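Local coordinates for protein ribose 5-phosphate isomerase RpiB (Thermoanaerobacter tengcongensis, PDB 4EGS) that probably dephosphorylates tyrosine-phosphorylated proteins through this N-terminal low molecular weight phosphatase domain and, as a whole protein, probably also interconverts aldose and ketose sugars, at residues R36-C41 with D114-M119; G53-K58 with K175-L180; A118-H123 with E148-D153. All blocks are in the same frame, centred on the assembly; numbering follows the deposited sequence.

Strand 36-41 opens the modelled fold and is joined to 114-119 in interaction 1, closing a long loop that carries helix 47-61. Residues 53-58 of that helix reach forward to the C-terminal 175-180 in interaction 2, so the two closures cross. Interaction 3 starts where interaction 1 ends, sharing Ala118 and Met119, and brings the loop 148-153 back to the start of helix 121-130; its whole span falls between the segments of interaction 2. Interactions 1 and 2 pack together through Val37 on Phe55 and Leu117 on Leu176. The sheet is thus tied to helices 47-61 and 159-179 on one face, to helix 121-130 on the other, and to the loop leading to Asp153.

Interaction 1: residues R36-C41 with D114-M119; sequences RVLFVC and DLVLAM
Strands 36-41 and 115-118 form the central pair of the parallel sheet, in register from Val37 beside Leu115 to Val40 beside Ala118. The ladder runs from Leu38 N to Leu115 O, through Leu117 N to Leu38 O (2.7 Å) and Val40 N to Leu117 O, to Met119 N on Val40 O. At the start of the pair, where the backbone bonds to Arg36 O are weak, a side chain adds a stronger one: Asp114 OD2 accepts Arg36 N at 2.9 Å, nearly along its C-O axis and close to straight (163°). Met35 N adds a weak bond to the same oxygen, whereas the Arg36 guanidinium turns off to a salt bridge with Glu67. With an alanine here the carboxylate is gone, and Arg36 N would probably be left without this acceptor, the start of the strand pair less firmly held.

On the face of Val37 and Phe39, Val37 CG2 lies over one face of the Phe39 ring, displaced toward its rim, and the Val37 side chain lies beside that of Leu115, pointing the same way. The bent Met119 chain brings CE to within 3.6 Å of Phe39 CD1, obliquely to the ring. On the other face Val40 CG2 meets Val116 CG2 at 3.6 Å; a Val116 chi1 of 43° sets CG1 between the backbone N and the carbonyl carbon and leaves CG2 to make this contact. Helix 121-130 packs on Val40 and Ala118. Strand 36-41 ends at Cys41, the predicted nucleophile, leading into the CX5R phosphate-binding loop of low molecular weight tyrosine phosphatases.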
ATOM      1  N   ARG A  36      -5.773   6.206   0.176  1.00 37.71           N
ATOM      2  CA  ARG A  36      -5.812   7.483  -0.536  1.00 37.11           C
ATOM      3  C   ARG A  36      -4.440   8.068  -0.873  1.00 36.24           C
ATOM      4  O   ARG A  36      -3.549   8.123  -0.026  1.00 35.34           O
ATOM      5  CB  ARG A  36      -6.627   8.507   0.260  1.00 35.65           C
ATOM      6  CG  ARG A  36      -6.305   9.954  -0.077  1.00 36.47           C
ATOM      7  CD  ARG A  36      -7.194  10.511  -1.173  1.00 35.78           C
ATOM      8  NE  ARG A  36      -8.094  11.537  -0.654  1.00 36.29           N
ATOM      9  CZ  ARG A  36      -9.367  11.325  -0.340  1.00 35.85           C
ATOM     10  NH1 ARG A  36      -9.900  10.122  -0.504  1.00 38.32           N
ATOM     11  NH2 ARG A  36     -10.110  12.317   0.132  1.00 31.05           N
ATOM     12  N   VAL A  37      -4.285   8.500  -2.122  1.00 35.71           N
ATOM     13  CA  VAL A  37      -3.141   9.312  -2.521  1.00 33.95           C
ATOM     14  C   VAL A  37      -3.633  10.626  -3.133  1.00 31.84           C
ATOM     15  O   VAL A  37      -4.554  10.635  -3.952  1.00 30.57           O
ATOM     16  CB  VAL A  37      -2.193   8.559  -3.491  1.00 31.24           C
ATOM     17  CG1 VAL A  37      -2.960   7.996  -4.674  1.00 32.56           C
ATOM     18  CG2 VAL A  37      -1.066   9.471  -3.958  1.00 30.79           C
ATOM     19  N   LEU A  38      -3.030  11.734  -2.715  1.00 31.86           N
ATOM     20  CA  LEU A  38      -3.460  13.056  -3.155  1.00 31.86           C
ATOM     21  C   LEU A  38      -2.439  13.686  -4.099  1.00 30.93           C
ATOM     22  O   LEU A  38      -1.342  14.051  -3.683  1.00 31.39           O
ATOM     23  CB  LEU A  38      -3.657  13.968  -1.942  1.00 33.26           C
ATOM     24  CG  LEU A  38      -4.829  14.954  -1.916  1.00 34.24           C
ATOM     25  CD1 LEU A  38      -4.525  16.089  -0.950  1.00 34.13           C
ATOM     26  CD2 LEU A  38      -5.170  15.494  -3.297  1.00 32.49           C
ATOM     27  N   PHE A  39      -2.805  13.820  -5.370  1.00 30.35           N
ATOM     28  CA  PHE A  39      -1.946  14.495  -6.337  1.00 31.36           C
ATOM     29  C   PHE A  39      -2.183  16.001  -6.293  1.00 33.03           C
ATOM     30  O   PHE A  39      -3.328  16.456  -6.287  1.00 31.57           O
ATOM     31  CB  PHE A  39      -2.185  13.959  -7.750  1.00 29.27           C
ATOM     32  CG  PHE A  39      -1.839  12.507  -7.915  1.00 28.03           C
ATOM     33  CD1 PHE A  39      -0.519  12.090  -7.907  1.00 26.97           C
ATOM     34  CD2 PHE A  39      -2.834  11.560  -8.090  1.00 28.63           C
ATOM     35  CE1 PHE A  39      -0.196  10.757  -8.063  1.00 28.96           C
ATOM     36  CE2 PHE A  39      -2.518  10.224  -8.247  1.00 28.97           C
ATOM     37  CZ  PHE A  39      -1.198   9.822  -8.234  1.00 29.79           C
ATOM     38  N   VAL A  40      -1.102  16.773  -6.262  1.00 31.12           N
ATOM     39  CA  VAL A  40      -1.216  18.220  -6.109  1.00 31.77           C
ATOM     40  C   VAL A  40      -0.686  19.003  -7.306  1.00 31.29           C
ATOM     41  O   VAL A  40       0.463  18.847  -7.718  1.00 29.34           O
ATOM     42  CB  VAL A  40      -0.542  18.713  -4.811  1.00 32.80           C
ATOM     43  CG1 VAL A  40      -0.387  20.227  -4.826  1.00 32.55           C
ATOM     44  CG2 VAL A  40      -1.349  18.272  -3.605  1.00 34.20           C
ATOM     45  N   CYS A  41      -1.555  19.845  -7.854  1.00 32.96           N
ATOM     46  CA  CYS A  41      -1.223  20.715  -8.971  1.00 32.23           C
ATOM     47  C   CYS A  41      -1.169  22.148  -8.471  1.00 32.39           C
ATOM     48  O   CYS A  41      -1.260  22.400  -7.269  1.00 32.36           O
ATOM     49  CB  CYS A  41      -2.314  20.615 -10.032  1.00 30.77           C
ATOM     50  SG  CYS A  41      -1.754  20.145 -11.663  1.00 32.83           S
ATOM     51  N   ASP A 114      -3.338   9.550   2.999  1.00 39.61           N
ATOM     52  CA  ASP A 114      -2.260   8.770   3.590  1.00 39.66           C
ATOM     53  C   ASP A 114      -0.942   9.253   3.002  1.00 39.72           C
ATOM     54  O   ASP A 114       0.101   9.219   3.657  1.00 39.66           O
ATOM     55  CB  ASP A 114      -2.441   7.279   3.292  1.00 37.07           C
ATOM     56  CG  ASP A 114      -3.794   6.756   3.729  1.00 41.21           C
ATOM     57  OD1 ASP A 114      -3.980   6.525   4.943  1.00 45.14           O
ATOM     58  OD2 ASP A 114      -4.670   6.563   2.859  1.00 38.33           O
ATOM     59  N   LEU A 115      -1.012   9.707   1.756  1.00 35.85           N
ATOM     60  CA  LEU A 115       0.151  10.174   1.018  1.00 33.65           C
ATOM     61  C   LEU A 115      -0.274  11.273   0.053  1.00 36.94           C
ATOM     62  O   LEU A 115      -1.290  11.149  -0.629  1.00 36.72           O
ATOM     63  CB  LEU A 115       0.777   9.013   0.243  1.00 32.06           C
ATOM     64  CG  LEU A 115       1.751   9.350  -0.888  1.00 32.66           C
ATOM     65  CD1 LEU A 115       3.073   9.865  -0.342  1.00 33.33           C
ATOM     66  CD2 LEU A 115       1.968   8.142  -1.788  1.00 30.71           C
ATOM     67  N   VAL A 116       0.495  12.354   0.001  1.00 34.90           N
ATOM     68  CA  VAL A 116       0.207  13.431  -0.938  1.00 33.62           C
ATOM     69  C   VAL A 116       1.419  13.743  -1.816  1.00 33.49           C
ATOM     70  O   VAL A 116       2.491  14.088  -1.317  1.00 34.33           O
ATOM     71  CB  VAL A 116      -0.305  14.703  -0.219  1.00 36.22           C
ATOM     72  CG1 VAL A 116       0.512  14.987   1.025  1.00 34.63           C
ATOM     73  CG2 VAL A 116      -0.297  15.893  -1.162  1.00 35.05           C
ATOM     74  N   LEU A 117       1.241  13.603  -3.126  1.00 32.46           N
ATOM     75  CA  LEU A 117       2.333  13.788  -4.077  1.00 32.43           C
ATOM     76  C   LEU A 117       2.150  15.024  -4.950  1.00 32.62           C
ATOM     77  O   LEU A 117       1.133  15.177  -5.627  1.00 31.11           O
ATOM     78  CB  LEU A 117       2.491  12.548  -4.959  1.00 30.29           C
ATOM     79  CG  LEU A 117       3.041  11.298  -4.274  1.00 29.48           C
ATOM     80  CD1 LEU A 117       3.207  10.176  -5.280  1.00 28.09           C
ATOM     81  CD2 LEU A 117       4.359  11.602  -3.583  1.00 31.01           C
ATOM     82  N   ALA A 118       3.150  15.899  -4.938  1.00 33.53           N
ATOM     83  CA  ALA A 118       3.123  17.111  -5.746  1.00 29.58           C
ATOM     84  C   ALA A 118       3.838  16.888  -7.074  1.00 30.10           C
ATOM     85  O   ALA A 118       4.847  16.187  -7.134  1.00 31.85           O
ATOM     86  CB  ALA A 118       3.762  18.260  -4.988  1.00 30.33           C
ATOM     87  N   MET A 119       3.309  17.486  -8.136  1.00 29.72           N
ATOM     88  CA  MET A 119       3.913  17.369  -9.458  1.00 28.85           C
ATOM     89  C   MET A 119       5.265  18.068  -9.506  1.00 30.32           C
ATOM     90  O   MET A 119       6.180  17.630 -10.203  1.00 28.62           O
ATOM     91  CB  MET A 119       2.989  17.953 -10.527  1.00 29.55           C
ATOM     92  CG  MET A 119       1.694  17.186 -10.705  1.00 28.78           C
ATOM     93  SD  MET A 119       1.989  15.454 -11.096  1.00 28.49           S
ATOM     94  CE  MET A 119       1.108  14.659  -9.758  1.00 27.83           C
TER

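Interaction 2: residues G53-K58 with K175-L180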
ATOM      1  N   GLY A  53      -6.141  10.280 -12.914  1.00 29.24           N
ATOM      2  CA  GLY A  53      -6.879   9.493 -13.883  1.00 28.82           C
ATOM      3  C   GLY A  53      -6.264   8.145 -14.207  1.00 28.93           C
ATOM      4  O   GLY A  53      -6.915   7.111 -14.055  1.00 29.61           O
ATOM      5  N   ILE A  54      -5.012   8.146 -14.653  1.00 29.93           N
ATOM      6  CA  ILE A  54      -4.369   6.903 -15.069  1.00 30.96           C
ATOM      7  C   ILE A  54      -3.939   6.035 -13.883  1.00 29.88           C
ATOM      8  O   ILE A  54      -3.794   4.821 -14.024  1.00 30.66           O
ATOM      9  CB  ILE A  54      -3.182   7.143 -16.040  1.00 31.69           C
ATOM     10  CG1 ILE A  54      -1.836   7.073 -15.312  1.00 29.40           C
ATOM     11  CG2 ILE A  54      -3.351   8.464 -16.779  1.00 31.01           C
ATOM     12  CD1 ILE A  54      -1.453   8.349 -14.607  1.00 31.37           C
ATOM     13  N   PHE A  55      -3.742   6.653 -12.720  1.00 29.69           N
ATOM     14  CA  PHE A  55      -3.428   5.899 -11.508  1.00 30.56           C
ATOM     15  C   PHE A  55      -4.578   4.961 -11.182  1.00 30.97           C
ATOM     16  O   PHE A  55      -4.374   3.766 -10.974  1.00 31.38           O
ATOM     17  CB  PHE A  55      -3.168   6.829 -10.321  1.00 29.32           C
ATOM     18  CG  PHE A  55      -2.951   6.104  -9.015  1.00 29.98           C
ATOM     19  CD1 PHE A  55      -1.682   5.698  -8.634  1.00 29.94           C
ATOM     20  CD2 PHE A  55      -4.016   5.830  -8.169  1.00 30.93           C
ATOM     21  CE1 PHE A  55      -1.481   5.035  -7.437  1.00 29.76           C
ATOM     22  CE2 PHE A  55      -3.821   5.167  -6.974  1.00 31.93           C
ATOM     23  CZ  PHE A  55      -2.552   4.769  -6.607  1.00 32.86           C
ATOM     24  N   ASN A  56      -5.785   5.517 -11.130  1.00 30.38           N
ATOM     25  CA  ASN A  56      -6.980   4.725 -10.878  1.00 29.73           C
ATOM     26  C   ASN A  56      -7.167   3.652 -11.938  1.00 31.90           C
ATOM     27  O   ASN A  56      -7.435   2.499 -11.613  1.00 34.11           O
ATOM     28  CB  ASN A  56      -8.220   5.619 -10.793  1.00 31.00           C
ATOM     29  CG  ASN A  56      -8.254   6.447  -9.524  1.00 30.52           C
ATOM     30  OD1 ASN A  56      -7.689   6.056  -8.501  1.00 31.17           O
ATOM     31  ND2 ASN A  56      -8.920   7.595  -9.580  1.00 29.53           N
ATOM     32  N   ALA A  57      -7.005   4.032 -13.203  1.00 32.30           N
ATOM     33  CA  ALA A  57      -7.114   3.090 -14.314  1.00 31.71           C
ATOM     34  C   ALA A  57      -6.129   1.932 -14.166  1.00 30.06           C
ATOM     35  O   ALA A  57      -6.431   0.799 -14.536  1.00 30.17           O
ATOM     36  CB  ALA A  57      -6.904   3.802 -15.640  1.00 28.63           C
ATOM     37  N   LYS A  58      -4.950   2.226 -13.626  1.00 31.01           N
ATOM     38  CA  LYS A  58      -3.979   1.186 -13.310  1.00 32.46           C
ATOM     39  C   LYS A  58      -4.385   0.478 -12.023  1.00 33.60           C
ATOM     40  O   LYS A  58      -4.261  -0.740 -11.906  1.00 34.71           O
ATOM     41  CB  LYS A  58      -2.574   1.774 -13.162  1.00 31.70           C
ATOM     42  CG  LYS A  58      -1.943   2.263 -14.458  1.00 32.04           C
ATOM     43  CD  LYS A  58      -0.519   2.741 -14.212  1.00 31.55           C
ATOM     44  CE  LYS A  58       0.035   3.518 -15.397  1.00 31.37           C
ATOM     45  NZ  LYS A  58       0.224   2.664 -16.602  1.00 31.33           N
ATOM     46  N   LYS A 175       5.907   3.082 -10.995  1.00 30.78           N
ATOM     47  CA  LYS A 175       6.822   2.950  -9.867  1.00 32.29           C
ATOM     48  C   LYS A 175       6.086   3.204  -8.558  1.00 32.94           C
ATOM     49  O   LYS A 175       6.362   2.563  -7.543  1.00 31.55           O
ATOM     50  CB  LYS A 175       7.988   3.932  -9.994  1.00 30.53           C
ATOM     51  CG  LYS A 175       8.746   3.861 -11.307  1.00 31.25           C
ATOM     52  CD  LYS A 175      10.059   4.626 -11.214  1.00 32.53           C
ATOM     53  CE  LYS A 175      10.623   4.944 -12.590  1.00 34.04           C
ATOM     54  NZ  LYS A 175      10.749   3.733 -13.449  1.00 35.70           N
ATOM     55  N   LEU A 176       5.153   4.150  -8.596  1.00 32.88           N
ATOM     56  CA  LEU A 176       4.361   4.523  -7.429  1.00 32.20           C
ATOM     57  C   LEU A 176       3.580   3.324  -6.907  1.00 31.72           C
ATOM     58  O   LEU A 176       3.640   2.997  -5.723  1.00 32.36           O
ATOM     59  CB  LEU A 176       3.383   5.640  -7.802  1.00 30.68           C
ATOM     60  CG  LEU A 176       3.080   6.758  -6.802  1.00 30.45           C
ATOM     61  CD1 LEU A 176       1.693   7.333  -7.064  1.00 28.59           C
ATOM     62  CD2 LEU A 176       3.212   6.296  -5.361  1.00 30.74           C
ATOM     63  N   ILE A 177       2.849   2.674  -7.807  1.00 30.15           N
ATOM     64  CA  ILE A 177       1.987   1.552  -7.453  1.00 33.39           C
ATOM     65  C   ILE A 177       2.760   0.385  -6.831  1.00 35.96           C
ATOM     66  O   ILE A 177       2.286  -0.255  -5.890  1.00 36.91           O
ATOM     67  CB  ILE A 177       1.160   1.089  -8.672  1.00 31.58           C
ATOM     68  CG1 ILE A 177       0.078   2.124  -8.985  1.00 31.34           C
ATOM     69  CG2 ILE A 177       0.531  -0.273  -8.430  1.00 34.34           C
ATOM     70  CD1 ILE A 177      -0.900   1.689 -10.044  1.00 30.33           C
ATOM     71  N   GLU A 178       3.958   0.124  -7.342  1.00 35.66           N
ATOM     72  CA  GLU A 178       4.802  -0.925  -6.778  1.00 34.85           C
ATOM     73  C   GLU A 178       5.302  -0.580  -5.375  1.00 34.80           C
ATOM     74  O   GLU A 178       5.349  -1.442  -4.499  1.00 34.34           O
ATOM     75  CB  GLU A 178       5.980  -1.239  -7.700  1.00 35.39           C
ATOM     76  CG  GLU A 178       5.629  -2.172  -8.844  1.00 37.34           C
ATOM     77  CD  GLU A 178       6.853  -2.809  -9.468  1.00 42.58           C
ATOM     78  OE1 GLU A 178       6.820  -4.029  -9.737  1.00 44.43           O
ATOM     79  OE2 GLU A 178       7.850  -2.090  -9.689  1.00 47.52           O
ATOM     80  N   LYS A 179       5.674   0.680  -5.166  1.00 34.59           N
ATOM     81  CA  LYS A 179       6.129   1.127  -3.852  1.00 35.66           C
ATOM     82  C   LYS A 179       4.989   1.111  -2.839  1.00 35.69           C
ATOM     83  O   LYS A 179       5.182   0.744  -1.680  1.00 35.07           O
ATOM     84  CB  LYS A 179       6.743   2.529  -3.924  1.00 33.86           C
ATOM     85  CG  LYS A 179       8.241   2.562  -3.659  1.00 35.26           C
ATOM     86  CD  LYS A 179       8.727   3.967  -3.325  1.00 31.77           C
ATOM     87  CE  LYS A 179       8.284   4.394  -1.936  1.00 30.59           C
ATOM     88  NZ  LYS A 179       8.811   3.491  -0.878  1.00 39.70           N
ATOM     89  N   LEU A 180       3.802   1.511  -3.285  1.00 36.26           N
ATOM     90  CA  LEU A 180       2.622   1.526  -2.427  1.00 35.35           C
ATOM     91  C   LEU A 180       2.162   0.117  -2.087  1.00 35.99           C
ATOM     92  O   LEU A 180       1.292  -0.072  -1.238  1.00 38.71           O
ATOM     93  CB  LEU A 180       1.478   2.292  -3.094  1.00 35.12           C
ATOM     94  CG  LEU A 180       1.653   3.801  -3.254  1.00 32.95           C
ATOM     95  CD1 LEU A 180       0.381   4.432  -3.803  1.00 34.04           C
ATOM     96  CD2 LEU A 180       2.048   4.439  -1.933  1.00 32.03           C
ATOM     97  OXT LEU A 180       2.641  -0.862  -2.656  1.00 38.19           O
TER
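Phe55 of helix 47-61 reaches across to the last turns of helix 159-179, and its ring carries most of this apolar contact. From CB, the first torsion places CG anti to the backbone N (chi1 175°), sending the ring out between the two helix segments, whose axes come no closer than 11.1 Å and are inclined at 51°. CD1 is the first ring atom to meet the partner, 4.0 Å from Ile177 CG1. One bond further out, CE1 makes the closer approach, 3.6 Å to Ile177 CG1 and 3.9 Å to Leu176 CD1. At the tip, CZ touches Leu180 CD1 at 4.1 Å, and on the other flank of the ring CE2 rests on Val37 CG1 of the sheet. Ile177 runs obliquely to Phe55, while Leu176 crosses it at about a right angle. Beside the ring, Ile177 CD1 presses against Lys58 CB (3.5 Å), and the Lys58 ammonium goes on to a long, weak ion pair with Asp174. Glu178 O accepts a bond from Lys64 NZ of the second subunit. Two helices laid on the same face of a parallel sheet, their apolar residues meeting above its strands, are characteristic of the Rossmann-like alpha/beta fold of this phosphatase family.

Interaction 3: residues A118-H123 with E148-D153; sequences AMAFSH and EGDVED
Asp150 stands against the start of helix 121-130, its CB packed 3.6 Å from the Ala120 methyl (CB) and its carboxylate turned to the backbone of Phe121. OD2 accepts Phe121 N at 3.2 Å, and the donor arrives from above the carboxylate plane, 63° out of it. With CG beside its own backbone N (chi1 -36°), Asp150 can put that oxygen next to the first turn, just beyond Ala120 at the N-cap; the negative charge would probably suit the helix dipole. The next residue bonds through its backbone: Val151 N donates to Met119 O at 2.9 Å, tilted from the carbonyl plane, while its side chain packs against helix 159-179. The Met119 sulfur passes only loosely, SD lying 4.4 Å from Val151 CB.

Back at the N-cap, Ala120 N is taken weakly by His123 ND1, in the plane of the ring, with Ser122 OG over the ring centre, and NE2 bonds to Thr42 OG1. Val151 O in turn receives a weak bond from Arg47 NE. The loop held by these bonds leads to Asp153, which lines the bicarbonate pocket and is the predicted proton donor: an Asp-Pro-Tyr loop such as low molecular weight tyrosine phosphatases place over the phosphate-binding loop.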
ATOM      1  N   ALA A 118       3.150  15.899  -4.938  1.00 33.53           N
ATOM      2  CA  ALA A 118       3.123  17.111  -5.746  1.00 29.58           C
ATOM      3  C   ALA A 118       3.838  16.888  -7.074  1.00 30.10           C
ATOM      4  O   ALA A 118       4.847  16.187  -7.134  1.00 31.85           O
ATOM      5  CB  ALA A 118       3.762  18.260  -4.988  1.00 30.33           C
ATOM      6  N   MET A 119       3.309  17.486  -8.136  1.00 29.72           N
ATOM      7  CA  MET A 119       3.913  17.369  -9.458  1.00 28.85           C
ATOM      8  C   MET A 119       5.265  18.068  -9.506  1.00 30.32           C
ATOM      9  O   MET A 119       6.180  17.630 -10.203  1.00 28.62           O
ATOM     10  CB  MET A 119       2.989  17.953 -10.527  1.00 29.55           C
ATOM     11  CG  MET A 119       1.694  17.186 -10.705  1.00 28.78           C
ATOM     12  SD  MET A 119       1.989  15.454 -11.096  1.00 28.49           S
ATOM     13  CE  MET A 119       1.108  14.659  -9.758  1.00 27.83           C
ATOM     14  N   ALA A 120       5.384  19.159  -8.756  1.00 30.83           N
ATOM     15  CA  ALA A 120       6.611  19.946  -8.743  1.00 30.65           C
ATOM     16  C   ALA A 120       7.065  20.255  -7.323  1.00 31.82           C
ATOM     17  O   ALA A 120       6.288  20.154  -6.374  1.00 32.74           O
ATOM     18  CB  ALA A 120       6.420  21.231  -9.529  1.00 32.71           C
ATOM     19  N   PHE A 121       8.331  20.637  -7.189  1.00 33.44           N
ATOM     20  CA  PHE A 121       8.901  20.989  -5.895  1.00 35.89           C
ATOM     21  C   PHE A 121       8.259  22.266  -5.360  1.00 36.43           C
ATOM     22  O   PHE A 121       8.251  22.510  -4.153  1.00 35.57           O
ATOM     23  CB  PHE A 121      10.415  21.170  -6.017  1.00 34.27           C
ATOM     24  CG  PHE A 121      11.196  20.488  -4.931  1.00 35.82           C
ATOM     25  CD1 PHE A 121      11.246  19.106  -4.861  1.00 33.78           C
ATOM     26  CD2 PHE A 121      11.889  21.227  -3.986  1.00 34.14           C
ATOM     27  CE1 PHE A 121      11.965  18.472  -3.867  1.00 34.99           C
ATOM     28  CE2 PHE A 121      12.613  20.599  -2.989  1.00 34.64           C
ATOM     29  CZ  PHE A 121      12.650  19.220  -2.930  1.00 34.64           C
ATOM     30  N   SER A 122       7.725  23.075  -6.270  1.00 35.80           N
ATOM     31  CA  SER A 122       7.030  24.302  -5.902  1.00 36.37           C
ATOM     32  C   SER A 122       5.759  23.990  -5.125  1.00 35.28           C
ATOM     33  O   SER A 122       5.483  24.604  -4.093  1.00 35.52           O
ATOM     34  CB  SER A 122       6.685  25.114  -7.151  1.00 34.48           C
ATOM     35  OG  SER A 122       5.784  24.409  -7.987  1.00 33.00           O
ATOM     36  N   HIS A 123       4.986  23.033  -5.629  1.00 34.11           N
ATOM     37  CA  HIS A 123       3.752  22.622  -4.975  1.00 34.07           C
ATOM     38  C   HIS A 123       4.062  21.985  -3.626  1.00 36.62           C
ATOM     39  O   HIS A 123       3.342  22.194  -2.650  1.00 39.71           O
ATOM     40  CB  HIS A 123       2.977  21.635  -5.850  1.00 33.14           C
ATOM     41  CG  HIS A 123       2.797  22.087  -7.266  1.00 33.53           C
ATOM     42  ND1 HIS A 123       3.306  21.389  -8.339  1.00 31.34           N
ATOM     43  CD2 HIS A 123       2.163  23.166  -7.784  1.00 31.82           C
ATOM     44  CE1 HIS A 123       2.993  22.018  -9.459  1.00 30.24           C
ATOM     45  NE2 HIS A 123       2.300  23.099  -9.149  1.00 29.34           N
ATOM     46  N   GLU A 148      14.477  12.751  -9.268  1.00 33.71           N
ATOM     47  CA  GLU A 148      14.480  14.189  -9.024  1.00 33.99           C
ATOM     48  C   GLU A 148      13.794  14.930 -10.163  1.00 33.05           C
ATOM     49  O   GLU A 148      13.644  14.396 -11.262  1.00 33.36           O
ATOM     50  CB  GLU A 148      15.905  14.717  -8.852  1.00 33.88           C
ATOM     51  CG  GLU A 148      16.484  14.538  -7.460  1.00 36.23           C
ATOM     52  CD  GLU A 148      17.762  15.332  -7.260  1.00 38.38           C
ATOM     53  OE1 GLU A 148      17.675  16.558  -7.031  1.00 35.65           O
ATOM     54  OE2 GLU A 148      18.855  14.733  -7.338  1.00 39.09           O
ATOM     55  N   GLY A 149      13.380  16.164  -9.897  1.00 33.08           N
ATOM     56  CA  GLY A 149      12.776  16.997 -10.918  1.00 33.36           C
ATOM     57  C   GLY A 149      11.283  17.193 -10.743  1.00 33.05           C
ATOM     58  O   GLY A 149      10.692  16.740  -9.762  1.00 29.68           O
ATOM     59  N   ASP A 150      10.676  17.879 -11.706  1.00 33.05           N
ATOM     60  CA  ASP A 150       9.246  18.153 -11.676  1.00 32.89           C
ATOM     61  C   ASP A 150       8.591  17.669 -12.961  1.00 29.62           C
ATOM     62  O   ASP A 150       9.257  17.510 -13.983  1.00 30.28           O
ATOM     63  CB  ASP A 150       8.996  19.656 -11.539  1.00 32.84           C
ATOM     64  CG  ASP A 150      10.022  20.349 -10.666  1.00 29.90           C
ATOM     65  OD1 ASP A 150      10.566  21.383 -11.105  1.00 31.51           O
ATOM     66  OD2 ASP A 150      10.280  19.868  -9.545  1.00 31.00           O
ATOM     67  N   VAL A 151       7.285  17.436 -12.907  1.00 29.03           N
ATOM     68  CA  VAL A 151       6.508  17.209 -14.117  1.00 28.42           C
ATOM     69  C   VAL A 151       5.965  18.558 -14.571  1.00 30.41           C
ATOM     70  O   VAL A 151       5.126  19.154 -13.897  1.00 31.23           O
ATOM     71  CB  VAL A 151       5.347  16.228 -13.880  1.00 30.84           C
ATOM     72  CG1 VAL A 151       4.594  15.978 -15.177  1.00 30.39           C
ATOM     73  CG2 VAL A 151       5.869  14.921 -13.309  1.00 27.41           C
ATOM     74  N   GLU A 152       6.453  19.038 -15.710  1.00 31.47           N
ATOM     75  CA  GLU A 152       6.184  20.404 -16.151  1.00 29.93           C
ATOM     76  C   GLU A 152       4.760  20.624 -16.660  1.00 30.33           C
ATOM     77  O   GLU A 152       4.108  19.699 -17.142  1.00 31.11           O
ATOM     78  CB  GLU A 152       7.199  20.827 -17.217  1.00 30.75           C
ATOM     79  CG  GLU A 152       8.652  20.556 -16.842  1.00 30.68           C
ATOM     80  CD  GLU A 152       9.193  21.515 -15.794  1.00 32.52           C
ATOM     81  OE1 GLU A 152       8.453  22.425 -15.361  1.00 31.08           O
ATOM     82  OE2 GLU A 152      10.370  21.360 -15.402  1.00 31.12           O
ATOM     83  N   ASP A 153       4.296  21.866 -16.552  1.00 31.41           N
ATOM     84  CA  ASP A 153       2.947  22.250 -16.955  1.00 32.23           C
ATOM     85  C   ASP A 153       2.809  22.254 -18.474  1.00 33.86           C
ATOM     86  O   ASP A 153       3.547  22.958 -19.166  1.00 33.47           O
ATOM     87  CB  ASP A 153       2.621  23.642 -16.401  1.00 33.36           C
ATOM     88  CG  ASP A 153       1.135  23.967 -16.444  1.00 34.49           C
ATOM     89  OD1 ASP A 153       0.378  23.273 -17.152  1.00 34.26           O
ATOM     90  OD2 ASP A 153       0.724  24.934 -15.766  1.00 35.54           O
TER